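Local coordinates for protein putative Endoribonuclease L-PSP (Entamoeba histolytica, PDB 3M1X) that is of unknown function but belongs to the RutC (YjgF/YER057c/UK114) family and may, like relatives, act as a deaminase, at residues Lys94-Cys100 and Val142-Leu148; Gln55-Asp59 and Gln76-Leu81; Ser91-Val95 and Ala118-Pro124. All coordinates share one frame; numbering follows the deposited sequence. Where two conformers were deposited one is given.

Contact 1: Lys94-Cys100 and Val142-Leu148; sequences KVVKTTC and VECIATL
V95-C100 and V142-A146 pair as antiparallel strands in the mixed sheet of this YjgF/UK114-type trimer. Their axes approach to 4.6 Å. T99 and E143 form a hydrogen-bonded pair, with T99 N to E143 O and E143 N to T99 O both at 3.0 Å. K97 and I145 form the next such pair, and here a classic beta bulge shifts the register. V96 and K97 both face I145: V96 N bonds to I145 O at 2.8 Å, while the bond from K97 N to the same oxygen is weak. Beyond the strands, T147 N still reaches K94 O.

V95, T98, C100, V142, C144 and A146 share the buried face, which helices 70-87 and 108-119 cover. There the V95 CG1 methyl lies 3.9 Å from C144 CB.

T99 and E143 lie side by side on the other face and point the same way. E143 OE2 comes within 3.2 Å of T99 CB. The salt bridges here run between chains: E143 OE1 pairs with K97 of the third subunit, and K97 NZ with E143 of the second subunit.

K94 runs extended beyond CG toward the C-terminus. It crosses T147 at about a right angle, K94 CB lying 3.8 Å from T147 CG2. Its NZ meets the terminal carboxylate of L148 from above the carbonyl plane, at 2.8 Å from L148 O.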
# COMPACT_ATOMS: atom_id res chain seq x y z
N LYS A 94 7.50 -9.73 -14.29
CA LYS A 94 6.36 -10.33 -13.61
C LYS A 94 5.79 -9.45 -12.51
O LYS A 94 4.89 -9.87 -11.79
CB LYS A 94 6.73 -11.71 -13.12
CG LYS A 94 6.81 -12.75 -14.23
CD LYS A 94 7.28 -14.09 -13.73
CE LYS A 94 7.30 -15.15 -14.86
NZ LYS A 94 7.71 -16.47 -14.36
N VAL A 95 6.28 -8.22 -12.34
CA VAL A 95 5.78 -7.30 -11.36
C VAL A 95 4.41 -6.80 -11.81
O VAL A 95 4.28 -6.27 -12.92
CB VAL A 95 6.74 -6.17 -11.07
CG1 VAL A 95 6.11 -5.11 -10.17
CG2 VAL A 95 8.02 -6.72 -10.46
N VAL A 96 3.41 -6.90 -10.95
CA VAL A 96 2.05 -6.41 -11.32
C VAL A 96 1.81 -5.04 -10.78
O VAL A 96 1.06 -4.28 -11.45
CB VAL A 96 0.88 -7.35 -10.88
CG1 VAL A 96 1.10 -8.69 -11.53
CG2 VAL A 96 0.67 -7.46 -9.34
N LYS A 97 2.37 -4.65 -9.65
CA LYS A 97 2.04 -3.40 -8.99
C LYS A 97 3.22 -3.01 -8.15
O LYS A 97 3.78 -3.84 -7.44
CB LYS A 97 0.78 -3.62 -8.10
CG LYS A 97 0.43 -2.57 -7.09
CD LYS A 97 -0.02 -1.30 -7.74
CE LYS A 97 -0.62 -0.24 -6.72
NZ LYS A 97 0.35 0.02 -5.65
N THR A 98 3.57 -1.72 -8.13
CA THR A 98 4.53 -1.14 -7.22
C THR A 98 3.92 0.01 -6.44
O THR A 98 2.92 0.59 -6.87
CB THR A 98 5.77 -0.64 -7.97
OG1 THR A 98 5.39 0.51 -8.70
CG2 THR A 98 6.40 -1.67 -8.86
N THR A 99 4.55 0.32 -5.34
CA THR A 99 4.27 1.52 -4.61
C THR A 99 5.62 2.18 -4.37
O THR A 99 6.56 1.55 -3.84
CB THR A 99 3.53 1.29 -3.29
OG1 THR A 99 2.34 0.55 -3.58
CG2 THR A 99 3.14 2.62 -2.64
N CYS A 100 5.73 3.45 -4.74
CA CYS A 100 6.98 4.21 -4.77
C CYS A 100 6.88 5.39 -3.81
O CYS A 100 6.05 6.27 -4.02
CB CYS A 100 7.25 4.69 -6.19
SG CYS A 100 7.39 3.36 -7.40
N VAL A 142 10.72 1.40 -2.36
CA VAL A 142 9.81 0.83 -3.37
C VAL A 142 9.44 -0.59 -2.96
O VAL A 142 10.33 -1.41 -2.73
CB VAL A 142 10.41 0.84 -4.77
CG1 VAL A 142 9.36 0.22 -5.77
CG2 VAL A 142 10.77 2.28 -5.24
N GLU A 143 8.17 -0.82 -2.81
CA GLU A 143 7.62 -2.18 -2.61
C GLU A 143 6.90 -2.64 -3.85
O GLU A 143 6.58 -1.85 -4.76
CB GLU A 143 6.68 -2.23 -1.41
CG GLU A 143 5.49 -1.26 -1.56
CD GLU A 143 4.51 -1.32 -0.49
OE1 GLU A 143 4.57 -2.04 0.46
OE2 GLU A 143 3.52 -0.50 -0.58
N CYS A 144 6.61 -3.93 -3.96
CA CYS A 144 5.85 -4.44 -5.11
C CYS A 144 5.19 -5.76 -4.82
O CYS A 144 5.52 -6.44 -3.85
CB CYS A 144 6.75 -4.51 -6.33
SG CYS A 144 7.90 -5.89 -6.37
N ILE A 145 4.28 -6.13 -5.72
CA ILE A 145 3.73 -7.45 -5.78
C ILE A 145 3.95 -7.98 -7.17
O ILE A 145 3.85 -7.26 -8.17
CB ILE A 145 2.23 -7.54 -5.39
CG1 ILE A 145 1.75 -9.02 -5.32
CG2 ILE A 145 1.39 -6.73 -6.34
CD1 ILE A 145 0.28 -9.13 -5.07
N ALA A 146 4.30 -9.25 -7.26
CA ALA A 146 4.63 -9.91 -8.50
C ALA A 146 3.99 -11.25 -8.55
O ALA A 146 3.52 -11.82 -7.55
CB ALA A 146 6.15 -10.05 -8.68
N THR A 147 3.95 -11.87 -9.75
CA THR A 147 3.56 -13.24 -9.92
C THR A 147 4.78 -14.11 -10.09
O THR A 147 5.80 -13.73 -10.59
CB THR A 147 2.60 -13.43 -11.10
OG1 THR A 147 2.11 -14.74 -11.17
CG2 THR A 147 3.20 -13.01 -12.44
N LEU A 148 4.62 -15.36 -9.69
CA LEU A 148 5.48 -16.44 -10.14
C LEU A 148 5.26 -16.72 -11.61
O LEU A 148 6.16 -17.39 -12.22
CB LEU A 148 5.27 -17.73 -9.32
CG LEU A 148 5.68 -17.64 -7.86
CD1 LEU A 148 5.35 -19.02 -7.20
CD2 LEU A 148 7.07 -17.24 -7.65
OXT LEU A 148 4.21 -16.32 -12.15

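Contact 2: Gln55-Asp59 and Gln76-Leu81; sequences QIGLD and QVMTNL
N80 reaches from helix 70-87 to the backbone of I56 and L58. Here the helix packs on the sheet, where strand 51-59 breaks at G57. The CG of N80 lies beside its own backbone N (chi1 -71°), which turns the amide toward the break. ND2 donates to L58 O at 2.9 Å in a nearly straight bond (169°). The oxygen lies in the amide plane of N80, and ND2 lies in the plane of the L58 carbonyl. The same ND2 makes a weak bond to I56 O at 3.1 Å.

Q76 stands one turn earlier on the helix. Its chain starts out extended and then bends at chi2 (64°). NE2 donates to N80 OD1 at 2.9 Å, from above the plane of that carbonyl. The bend also lays Q76 CG against the strand, 3.3 Å from L58 O. Q76 is thus a second-shell residue: it holds the oxygen end of the N80 amide while the nitrogen end grips the strand.

Q55 meets the next part of the helix. Its chain bends at chi2 and crosses N80 at about a right angle, with the two amide planes steeply turned against each other. Q55 OE1 sits 3.2 Å from N80 CB. Next to it, Q55 CG slides past L81, 3.6 Å from L81 CD2. V77 lies against the backbone of I56 and G57, its CG2 3.4 Å from G57 N and its CG1 near Q55 O and CB. V77 and L81 also pack on V142 of the neighbouring strand.

The contact joins helix to sheet within one subunit. Both ends of the N80 amide are bonded, so its rotation is fixed, and one side-chain nitrogen serves L58 O firmly and I56 O weakly.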
# COMPACT_ATOMS: atom_id res chain seq x y z
N GLN A 55 11.91 -1.91 -0.42
CA GLN A 55 13.38 -1.80 -0.51
C GLN A 55 13.78 -0.35 -0.37
O GLN A 55 13.21 0.53 -0.97
CB GLN A 55 13.88 -2.30 -1.86
CG GLN A 55 13.92 -3.80 -1.96
CD GLN A 55 14.87 -4.42 -0.97
OE1 GLN A 55 15.96 -3.83 -0.70
NE2 GLN A 55 14.52 -5.55 -0.44
N ILE A 56 14.84 -0.17 0.46
CA ILE A 56 15.57 1.09 0.50
C ILE A 56 16.94 0.85 -0.09
O ILE A 56 17.33 -0.27 -0.36
CB ILE A 56 15.60 1.67 1.95
CG1 ILE A 56 16.20 0.72 2.95
CG2 ILE A 56 14.19 2.16 2.36
CD1 ILE A 56 16.57 1.36 4.30
N GLY A 57 17.67 1.93 -0.33
CA GLY A 57 18.86 1.86 -1.18
C GLY A 57 20.12 1.46 -0.50
O GLY A 57 21.17 2.07 -0.77
N LEU A 58 20.04 0.48 0.38
CA LEU A 58 21.19 -0.14 1.03
C LEU A 58 21.87 -1.08 0.07
O LEU A 58 21.25 -1.78 -0.71
CB LEU A 58 20.75 -0.86 2.26
CG LEU A 58 20.16 -0.01 3.37
CD1 LEU A 58 19.76 -0.85 4.56
CD2 LEU A 58 21.05 1.15 3.90
N ASP A 59 23.21 -1.13 0.16
CA ASP A 59 24.04 -2.09 -0.53
C ASP A 59 24.35 -3.17 0.46
O ASP A 59 25.05 -2.95 1.49
CB ASP A 59 25.28 -1.37 -1.04
CG ASP A 59 26.24 -2.27 -1.80
OD1 ASP A 59 26.09 -3.49 -1.79
OD2 ASP A 59 27.12 -1.63 -2.47
N GLN A 76 19.95 1.72 -6.61
CA GLN A 76 20.15 0.64 -5.68
C GLN A 76 18.84 -0.04 -5.30
O GLN A 76 18.76 -1.26 -5.19
CB GLN A 76 20.92 1.04 -4.45
CG GLN A 76 21.35 -0.15 -3.56
CD GLN A 76 22.35 -1.05 -4.30
OE1 GLN A 76 23.38 -0.53 -4.71
NE2 GLN A 76 22.12 -2.32 -4.43
N VAL A 77 17.80 0.76 -5.07
CA VAL A 77 16.50 0.21 -4.75
C VAL A 77 16.01 -0.70 -5.87
O VAL A 77 15.53 -1.81 -5.63
CB VAL A 77 15.48 1.32 -4.48
CG1 VAL A 77 13.99 0.82 -4.58
CG2 VAL A 77 15.72 1.99 -3.09
N MET A 78 16.13 -0.23 -7.13
CA MET A 78 15.61 -1.08 -8.21
C MET A 78 16.43 -2.32 -8.43
O MET A 78 15.89 -3.38 -8.74
CB MET A 78 15.55 -0.23 -9.52
CG MET A 78 14.74 1.00 -9.48
SD MET A 78 13.08 0.85 -8.71
CE MET A 78 12.32 -0.31 -9.85
N THR A 79 17.73 -2.23 -8.22
CA THR A 79 18.60 -3.40 -8.25
C THR A 79 18.23 -4.39 -7.15
O THR A 79 18.16 -5.58 -7.36
CB THR A 79 20.07 -2.94 -8.12
OG1 THR A 79 20.36 -2.20 -9.29
CG2 THR A 79 21.01 -4.12 -8.02
N ASN A 80 18.01 -3.88 -5.94
CA ASN A 80 17.61 -4.71 -4.84
C ASN A 80 16.32 -5.47 -5.10
O ASN A 80 16.18 -6.63 -4.78
CB ASN A 80 17.50 -3.88 -3.56
CG ASN A 80 18.79 -3.39 -2.94
OD1 ASN A 80 19.88 -3.88 -3.34
ND2 ASN A 80 18.72 -2.45 -2.02
N LEU A 81 15.30 -4.74 -5.64
CA LEU A 81 14.08 -5.40 -6.00
C LEU A 81 14.27 -6.53 -6.96
O LEU A 81 13.70 -7.61 -6.82
CB LEU A 81 13.04 -4.42 -6.56
CG LEU A 81 12.37 -3.55 -5.52
CD1 LEU A 81 11.62 -2.48 -6.20
CD2 LEU A 81 11.48 -4.35 -4.54

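Contact 3: Ser91-Val95 and Ala118-Pro124; sequences SMDKV and AFGNHKP
The short 3-10 turn M92-K94, just before strand 95-102, packs on the end of helix 108-119 and the type II' beta turn F119-H122 that follows it. The M92 chain bends at chi2 and chi3, which swings its methyl over the F119 ring. CE stands 3.6 Å from the ring centroid, 13° off the normal, in a CH-pi contact. SD sits more obliquely, in a Met-aromatic contact. P124 CG covers the opposite face toward the rim. M78 of helix 70-87 also touches F119.

H122 extends toward the 3-10 turn, its CG anti to the backbone N (chi1 -176°). NE2 donates to V95 O at 2.7 Å, almost straight (169°). The acceptor lies in the ring plane, and the bond uses a lone pair of the carbonyl. D93 CA rests over one face of the same ring, 3.9 Å from its centroid. A water bridges D93 OD1 and F119 O, donating to both.

The ring of H122 is therefore held by its N-H at one edge and by D93 across a face. The bond to V95 O implies that NE2 carries a proton; it ties the turn after the helix to the start of the strand.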
# COMPACT_ATOMS: atom_id res chain seq x y z
N SER A 91 10.53 -12.14 -11.54
CA SER A 91 11.32 -11.30 -12.39
C SER A 91 10.71 -9.90 -12.38
O SER A 91 9.56 -9.72 -12.01
CB SER A 91 11.35 -11.82 -13.78
OG SER A 91 10.07 -11.66 -14.39
N MET A 92 11.46 -8.92 -12.86
CA MET A 92 10.94 -7.61 -13.05
C MET A 92 9.73 -7.59 -13.99
O MET A 92 8.75 -6.89 -13.77
CB MET A 92 12.00 -6.64 -13.54
CG MET A 92 13.11 -6.44 -12.49
SD MET A 92 12.59 -5.40 -11.10
CE MET A 92 12.80 -3.76 -11.86
N ASP A 93 9.77 -8.40 -15.05
CA ASP A 93 8.65 -8.46 -15.99
C ASP A 93 7.41 -9.07 -15.43
O ASP A 93 6.33 -8.89 -16.01
CB ASP A 93 9.03 -9.30 -17.24
CG ASP A 93 9.86 -8.59 -18.22
OD1 ASP A 93 10.03 -7.36 -18.19
OD2 ASP A 93 10.42 -9.27 -19.10
N LYS A 94 7.50 -9.73 -14.29
CA LYS A 94 6.36 -10.33 -13.61
C LYS A 94 5.79 -9.45 -12.51
O LYS A 94 4.89 -9.87 -11.79
CB LYS A 94 6.73 -11.71 -13.12
CG LYS A 94 6.81 -12.75 -14.23
CD LYS A 94 7.28 -14.09 -13.73
CE LYS A 94 7.30 -15.15 -14.86
NZ LYS A 94 7.71 -16.47 -14.36
N VAL A 95 6.28 -8.22 -12.34
CA VAL A 95 5.78 -7.30 -11.36
C VAL A 95 4.41 -6.80 -11.81
O VAL A 95 4.28 -6.27 -12.92
CB VAL A 95 6.74 -6.17 -11.07
CG1 VAL A 95 6.11 -5.11 -10.17
CG2 VAL A 95 8.02 -6.72 -10.46
N ALA A 118 14.86 0.71 -15.16
CA ALA A 118 14.93 -0.58 -14.51
C ALA A 118 13.91 -1.58 -15.08
O ALA A 118 14.18 -2.74 -15.25
CB ALA A 118 14.80 -0.47 -13.03
N PHE A 119 12.71 -1.09 -15.37
CA PHE A 119 11.63 -1.96 -15.90
C PHE A 119 11.61 -2.05 -17.39
O PHE A 119 10.96 -2.96 -17.92
CB PHE A 119 10.24 -1.45 -15.40
CG PHE A 119 9.91 -1.98 -14.02
CD1 PHE A 119 9.61 -3.30 -13.82
CD2 PHE A 119 9.82 -1.11 -12.92
CE1 PHE A 119 9.33 -3.81 -12.61
CE2 PHE A 119 9.48 -1.63 -11.66
CZ PHE A 119 9.25 -2.97 -11.54
N GLY A 120 12.33 -1.22 -18.09
CA GLY A 120 12.33 -1.30 -19.58
C GLY A 120 10.95 -1.06 -20.07
O GLY A 120 10.30 -0.10 -19.70
N ASN A 121 10.45 -1.88 -20.97
CA ASN A 121 9.11 -1.71 -21.50
C ASN A 121 8.02 -2.28 -20.62
O ASN A 121 6.83 -2.12 -20.94
CB ASN A 121 8.98 -2.25 -22.85
CG ASN A 121 9.72 -1.36 -23.88
OD1 ASN A 121 9.73 -0.15 -23.77
ND2 ASN A 121 10.28 -2.00 -24.85
N HIS A 122 8.34 -2.91 -19.51
CA HIS A 122 7.29 -3.43 -18.62
C HIS A 122 6.74 -2.29 -17.77
O HIS A 122 7.47 -1.49 -17.24
CB HIS A 122 7.89 -4.53 -17.73
CG HIS A 122 6.85 -5.16 -16.86
ND1 HIS A 122 5.75 -5.76 -17.41
CD2 HIS A 122 6.70 -5.22 -15.52
CE1 HIS A 122 4.97 -6.20 -16.43
NE2 HIS A 122 5.53 -5.88 -15.27
N LYS A 123 5.41 -2.28 -17.63
CA LYS A 123 4.69 -1.16 -17.02
C LYS A 123 3.71 -1.65 -15.96
O LYS A 123 2.52 -1.75 -16.18
CB LYS A 123 3.96 -0.35 -18.10
CG LYS A 123 5.09 0.45 -19.07
CD LYS A 123 4.45 1.31 -20.07
CE LYS A 123 5.53 1.88 -20.95
NZ LYS A 123 4.82 2.73 -21.95
N PRO A 124 4.18 -1.90 -14.75
CA PRO A 124 3.31 -2.28 -13.63
C PRO A 124 2.25 -1.21 -13.36
O PRO A 124 2.48 -0.02 -13.66
CB PRO A 124 4.25 -2.41 -12.43
CG PRO A 124 5.60 -2.72 -13.06
CD PRO A 124 5.62 -1.95 -14.34
O HOH W 1 11.07 -5.40 -16.59

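In the fold
Contacts 1 and 3 share K94 and V95. In contact 1 this piece of chain pairs with strand 140-146; in contact 3 it meets the end of helix 108-119. Contact 2 joins helix 70-87 to strand 51-59, the other neighbour of strand 140-146. V142 links contacts 1 and 2: its O probably accepts a bond from Q55 N. M78 lies on F119 and M92 and so connects contacts 2 and 3. Contact 2 is nearest the chain centre and stays within one subunit. None of its touching residues is exposed; contacts 1 and 3 have one each and also lie against a neighbouring subunit. Contact 1 relies on backbone bonds, contact 2 on side-chain amides, contact 3 on rings.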